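Local coordinates for protein putative hydrolase YdeN (Bacillus subtilis, PDB 1UXO) that is probably a serine hydrolase of the alpha/beta-hydrolase fold whose substrate is not established, at residues Asn19-Leu29 with Glu169-Tyr180. The protein carries 2 engineered substitutions. Sequence-based numbering, arbitrary orientation.
Sequences NHWFPWLKKRL and EDEGFTSLPIVY
Glu169 and His20 grip each other through reciprocal hydrogen bonds: backbone N of Glu169 donates to His20 ND1 (3.0 Å), tilted from the ring plane, while Glu169 OE1 accepts from His20 N (2.9 Å) on its anti side and from Asn19 ND2 (3.1 Å) on its syn side. Both donors reach OE1 from the same face of the carboxylate, so one oxygen carries two bonds; Asn19 OD1 accepts from Ser16 N. A water continues this polar seam, donating to His20 O and Thr174 O and accepting from Trp24 N. Leu176 CD2 sits over the Trp21 indole in a CH-pi contact, and Ser175 CB lies 3.5 Å from the centroid of the Trp24 five-membered ring, nearly on its normal. With CG anti to the backbone N (chi1 -178°), Trp24 extends across Ser175 to Pro177; with an alanine here, both would probably face a gap where the indole had packed. Arg28, bent at chi2 (66°), places CG over the Tyr180 ring face and its guanidinium off-centre toward the hydroxyl, a cation-pi pair with planes 33° apart. Asp32 forms a salt bridge with Arg28 NH1 and a hydrogen bond with Tyr180 OH. The His20 side chain lies about 7 Å from that of the predicted catalytic His166. Such pairing of first and last helices, flanking one side of the parallel sheet, belongs to the alpha/beta-hydrolase fold.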
loop_
_atom_site.group_PDB
_atom_site.type_symbol
_atom_site.label_atom_id
_atom_site.label_comp_id
_atom_site.label_asym_id
_atom_site.label_seq_id
_atom_site.Cartn_x
_atom_site.Cartn_y
_atom_site.Cartn_z
ATOM N N ASN A 19 8.909 3.545 -11.208
ATOM C CA ASN A 19 7.934 4.617 -11.418
ATOM C C ASN A 19 7.632 5.431 -10.141
ATOM O O ASN A 19 7.906 5.005 -8.998
ATOM C CB ASN A 19 6.604 4.054 -11.929
ATOM C CG ASN A 19 6.696 3.525 -13.393
ATOM O OD1 ASN A 19 6.395 2.331 -13.676
ATOM N ND2 ASN A 19 7.081 4.405 -14.326
ATOM N N HIS A 20 7.056 6.600 -10.365
ATOM C CA HIS A 20 6.446 7.412 -9.305
ATOM C C HIS A 20 7.479 7.766 -8.219
ATOM O O HIS A 20 8.646 8.112 -8.542
ATOM C CB HIS A 20 5.121 6.725 -8.818
ATOM C CG HIS A 20 4.255 6.284 -9.960
ATOM N ND1 HIS A 20 4.131 7.031 -11.101
ATOM C CD2 HIS A 20 3.508 5.175 -10.155
ATOM C CE1 HIS A 20 3.370 6.387 -11.971
ATOM N NE2 HIS A 20 2.966 5.265 -11.406
ATOM N N TRP A 21 7.077 7.624 -6.977
ATOM C CA TRP A 21 7.852 8.050 -5.799
ATOM C C TRP A 21 8.613 6.895 -5.109
ATOM O O TRP A 21 9.213 7.101 -4.043
ATOM C CB TRP A 21 6.938 8.794 -4.810
ATOM C CG TRP A 21 5.592 8.223 -4.699
ATOM C CD1 TRP A 21 4.504 8.541 -5.478
ATOM C CD2 TRP A 21 5.160 7.180 -3.818
ATOM N NE1 TRP A 21 3.438 7.766 -5.132
ATOM C CE2 TRP A 21 3.808 6.921 -4.121
ATOM C CE3 TRP A 21 5.781 6.426 -2.808
ATOM C CZ2 TRP A 21 3.060 5.949 -3.456
ATOM C CZ3 TRP A 21 5.021 5.457 -2.132
ATOM C CH2 TRP A 21 3.668 5.236 -2.478
ATOM N N PHE A 22 8.604 5.694 -5.699
ATOM C CA PHE A 22 9.159 4.520 -5.012
ATOM C C PHE A 22 10.695 4.615 -4.871
ATOM O O PHE A 22 11.233 4.367 -3.797
ATOM C CB PHE A 22 8.698 3.133 -5.649
ATOM C CG PHE A 22 7.242 3.104 -6.111
ATOM C CD1 PHE A 22 6.200 3.552 -5.255
ATOM C CD2 PHE A 22 6.883 2.686 -7.397
ATOM C CE1 PHE A 22 4.870 3.529 -5.686
ATOM C CE2 PHE A 22 5.557 2.659 -7.791
ATOM C CZ PHE A 22 4.558 3.107 -6.945
ATOM N N PRO A 23 11.407 4.939 -5.943
ATOM C CA PRO A 23 12.858 5.107 -5.821
ATOM C C PRO A 23 13.173 6.190 -4.830
ATOM O O PRO A 23 14.026 5.920 -3.977
ATOM C CB PRO A 23 13.330 5.481 -7.239
ATOM C CG PRO A 23 12.228 5.015 -8.108
ATOM C CD PRO A 23 10.936 5.051 -7.353
ATOM N N TRP A 24 12.474 7.327 -4.882
ATOM C CA TRP A 24 12.743 8.383 -3.875
ATOM C C TRP A 24 12.582 7.847 -2.432
ATOM O O TRP A 24 13.410 8.115 -1.540
ATOM C CB TRP A 24 11.866 9.576 -4.084
ATOM C CG TRP A 24 12.143 10.710 -3.089
ATOM C CD1 TRP A 24 13.021 11.720 -3.254
ATOM C CD2 TRP A 24 11.531 10.911 -1.829
ATOM N NE1 TRP A 24 12.993 12.550 -2.171
ATOM C CE2 TRP A 24 12.108 12.048 -1.261
ATOM C CE3 TRP A 24 10.555 10.224 -1.099
ATOM C CZ2 TRP A 24 11.722 12.539 -0.008
ATOM C CZ3 TRP A 24 10.172 10.721 0.167
ATOM C CH2 TRP A 24 10.772 11.842 0.688
ATOM N N LEU A 25 11.494 7.134 -2.197
ATOM C CA LEU A 25 11.228 6.655 -0.828
ATOM C C LEU A 25 12.296 5.655 -0.367
ATOM O O LEU A 25 12.803 5.752 0.757
ATOM C CB LEU A 25 9.849 6.052 -0.754
ATOM C CG LEU A 25 9.436 5.444 0.579
ATOM C CD1 LEU A 25 9.479 6.476 1.666
ATOM C CD2 LEU A 25 8.012 4.988 0.437
ATOM N N LYS A 26 12.654 4.698 -1.217
ATOM C CA LYS A 26 13.724 3.768 -0.890
ATOM C C LYS A 26 15.024 4.471 -0.496
ATOM O O LYS A 26 15.612 4.148 0.562
ATOM C CB LYS A 26 13.935 2.803 -2.053
ATOM C CG LYS A 26 15.137 1.873 -1.931
ATOM C CD LYS A 26 15.257 0.844 -3.028
ATOM C CE LYS A 26 16.425 -0.126 -2.760
ATOM N NZ LYS A 26 16.770 -0.700 -4.044
ATOM N N LYS A 27 15.469 5.417 -1.323
ATOM C CA LYS A 27 16.703 6.166 -1.071
ATOM C C LYS A 27 16.612 7.080 0.164
ATOM O O LYS A 27 17.591 7.219 0.908
ATOM C CB LYS A 27 17.165 6.952 -2.316
ATOM C CG LYS A 27 17.457 6.128 -3.572
ATOM C CD LYS A 27 17.497 7.090 -4.819
ATOM C CE LYS A 27 17.182 6.441 -6.215
ATOM N NZ LYS A 27 16.574 7.436 -7.317
ATOM N N ARG A 28 15.434 7.643 0.439
ATOM C CA ARG A 28 15.255 8.510 1.613
ATOM C C ARG A 28 15.383 7.667 2.909
ATOM O O ARG A 28 16.006 8.074 3.878
ATOM C CB ARG A 28 13.956 9.288 1.521
ATOM C CG ARG A 28 13.673 10.140 2.742
ATOM C CD ARG A 28 14.726 11.312 2.881
ATOM N NE ARG A 28 14.503 12.053 4.107
ATOM C CZ ARG A 28 14.978 11.704 5.294
ATOM N NH1 ARG A 28 15.773 10.651 5.410
ATOM N NH2 ARG A 28 14.720 12.462 6.358
ATOM N N LEU A 29 14.830 6.467 2.865
ATOM C CA LEU A 29 14.941 5.524 3.964
ATOM C C LEU A 29 16.383 5.062 4.180
ATOM O O LEU A 29 16.859 4.949 5.330
ATOM C CB LEU A 29 13.962 4.367 3.734
ATOM C CG LEU A 29 12.481 4.683 4.024
ATOM C CD1 LEU A 29 11.573 3.613 3.409
ATOM C CD2 LEU A 29 12.235 4.810 5.546
ATOM N N GLU A 169 4.046 10.056 -11.256
ATOM C CA GLU A 169 5.195 10.762 -11.746
ATOM C C GLU A 169 4.822 11.848 -12.759
ATOM O O GLU A 169 5.422 12.909 -12.732
ATOM C CB GLU A 169 6.227 9.807 -12.392
ATOM C CG GLU A 169 5.742 9.135 -13.652
ATOM C CD GLU A 169 6.592 7.935 -14.046
ATOM O OE1 GLU A 169 7.253 7.296 -13.221
ATOM O OE2 GLU A 169 6.594 7.608 -15.223
ATOM N N ASP A 170 3.803 11.617 -13.590
ATOM C CA ASP A 170 3.409 12.627 -14.573
ATOM C C ASP A 170 2.616 13.788 -13.981
ATOM O O ASP A 170 2.364 14.754 -14.692
ATOM C CB ASP A 170 2.576 11.990 -15.675
ATOM C CG ASP A 170 3.423 11.271 -16.694
ATOM O OD1 ASP A 170 4.678 11.338 -16.624
ATOM O OD2 ASP A 170 2.898 10.601 -17.626
ATOM N N GLU A 171 2.278 13.695 -12.685
ATOM C CA GLU A 171 1.705 14.798 -11.910
ATOM C C GLU A 171 2.735 15.488 -11.012
ATOM O O GLU A 171 2.401 16.383 -10.225
ATOM C CB GLU A 171 0.527 14.273 -11.056
ATOM C CG GLU A 171 -0.623 13.765 -11.909
ATOM C CD GLU A 171 -1.545 12.744 -11.244
ATOM O OE1 GLU A 171 -1.192 12.127 -10.225
ATOM O OE2 GLU A 171 -2.662 12.548 -11.780
ATOM N N GLY A 172 3.983 15.047 -11.128
ATOM C CA GLY A 172 5.091 15.608 -10.377
ATOM C C GLY A 172 5.500 14.761 -9.186
ATOM O O GLY A 172 6.486 15.102 -8.523
ATOM N N PHE A 173 4.804 13.647 -8.911
ATOM C CA PHE A 173 5.081 12.859 -7.699
ATOM C C PHE A 173 6.173 11.796 -7.903
ATOM O O PHE A 173 5.911 10.587 -7.818
ATOM C CB PHE A 173 3.787 12.272 -7.146
ATOM C CG PHE A 173 2.825 13.339 -6.665
ATOM C CD1 PHE A 173 2.923 13.835 -5.394
ATOM C CD2 PHE A 173 1.853 13.862 -7.487
ATOM C CE1 PHE A 173 2.075 14.850 -4.937
ATOM C CE2 PHE A 173 0.993 14.896 -7.009
ATOM C CZ PHE A 173 1.130 15.368 -5.758
ATOM N N THR A 174 7.395 12.273 -8.193
ATOM C CA THR A 174 8.612 11.457 -8.047
ATOM C C THR A 174 9.210 11.469 -6.640
ATOM O O THR A 174 10.258 10.849 -6.402
ATOM C CB THR A 174 9.656 11.831 -9.103
ATOM O OG1 THR A 174 9.879 13.230 -9.069
ATOM C CG2 THR A 174 9.105 11.562 -10.479
ATOM N N SER A 175 8.591 12.243 -5.752
ATOM C CA SER A 175 8.807 12.142 -4.341
ATOM C C SER A 175 7.466 12.238 -3.612
ATOM O O SER A 175 6.485 12.692 -4.161
ATOM C CB SER A 175 9.742 13.246 -3.859
ATOM O OG SER A 175 9.092 14.525 -3.921
ATOM N N LEU A 176 7.446 11.806 -2.364
ATOM C CA LEU A 176 6.240 11.908 -1.504
ATOM C C LEU A 176 6.637 11.928 -0.017
ATOM O O LEU A 176 6.517 10.922 0.694
ATOM C CB LEU A 176 5.282 10.743 -1.794
ATOM C CG LEU A 176 3.845 10.917 -1.302
ATOM C CD1 LEU A 176 3.194 12.267 -1.731
ATOM C CD2 LEU A 176 2.989 9.749 -1.839
ATOM N N PRO A 177 7.111 13.080 0.453
ATOM C CA PRO A 177 7.533 13.205 1.858
ATOM C C PRO A 177 6.527 12.767 2.916
ATOM O O PRO A 177 6.936 12.198 3.914
ATOM C CB PRO A 177 7.870 14.691 1.978
ATOM C CG PRO A 177 8.437 15.019 0.568
ATOM C CD PRO A 177 7.395 14.336 -0.306
ATOM N N ILE A 178 5.236 13.002 2.695
ATOM C CA ILE A 178 4.238 12.570 3.698
ATOM C C ILE A 178 4.331 11.072 4.001
ATOM O O ILE A 178 4.222 10.701 5.163
ATOM C CB ILE A 178 2.829 12.982 3.339
ATOM C CG1 ILE A 178 1.904 12.612 4.513
ATOM C CG2 ILE A 178 2.345 12.380 2.004
ATOM C CD1 ILE A 178 0.664 13.407 4.511
ATOM N N VAL A 179 4.570 10.220 2.988
ATOM C CA VAL A 179 4.698 8.804 3.229
ATOM C C VAL A 179 5.911 8.504 4.102
ATOM O O VAL A 179 5.841 7.718 5.049
ATOM C CB VAL A 179 4.733 7.943 1.917
ATOM C CG1 VAL A 179 4.804 6.494 2.280
ATOM C CG2 VAL A 179 3.493 8.179 1.141
ATOM N N TYR A 180 7.048 9.131 3.806
ATOM C CA TYR A 180 8.261 8.903 4.589
ATOM C C TYR A 180 8.052 9.347 6.061
ATOM O O TYR A 180 8.460 8.660 7.016
ATOM C CB TYR A 180 9.479 9.621 3.936
ATOM C CG TYR A 180 10.588 9.741 4.899
ATOM C CD1 TYR A 180 11.437 8.655 5.148
ATOM C CD2 TYR A 180 10.759 10.906 5.667
ATOM C CE1 TYR A 180 12.445 8.732 6.107
ATOM C CE2 TYR A 180 11.750 10.987 6.616
ATOM C CZ TYR A 180 12.572 9.897 6.834
ATOM O OH TYR A 180 13.526 10.003 7.815
HETATM O O HOH W 1 11.329 8.526 -7.293
#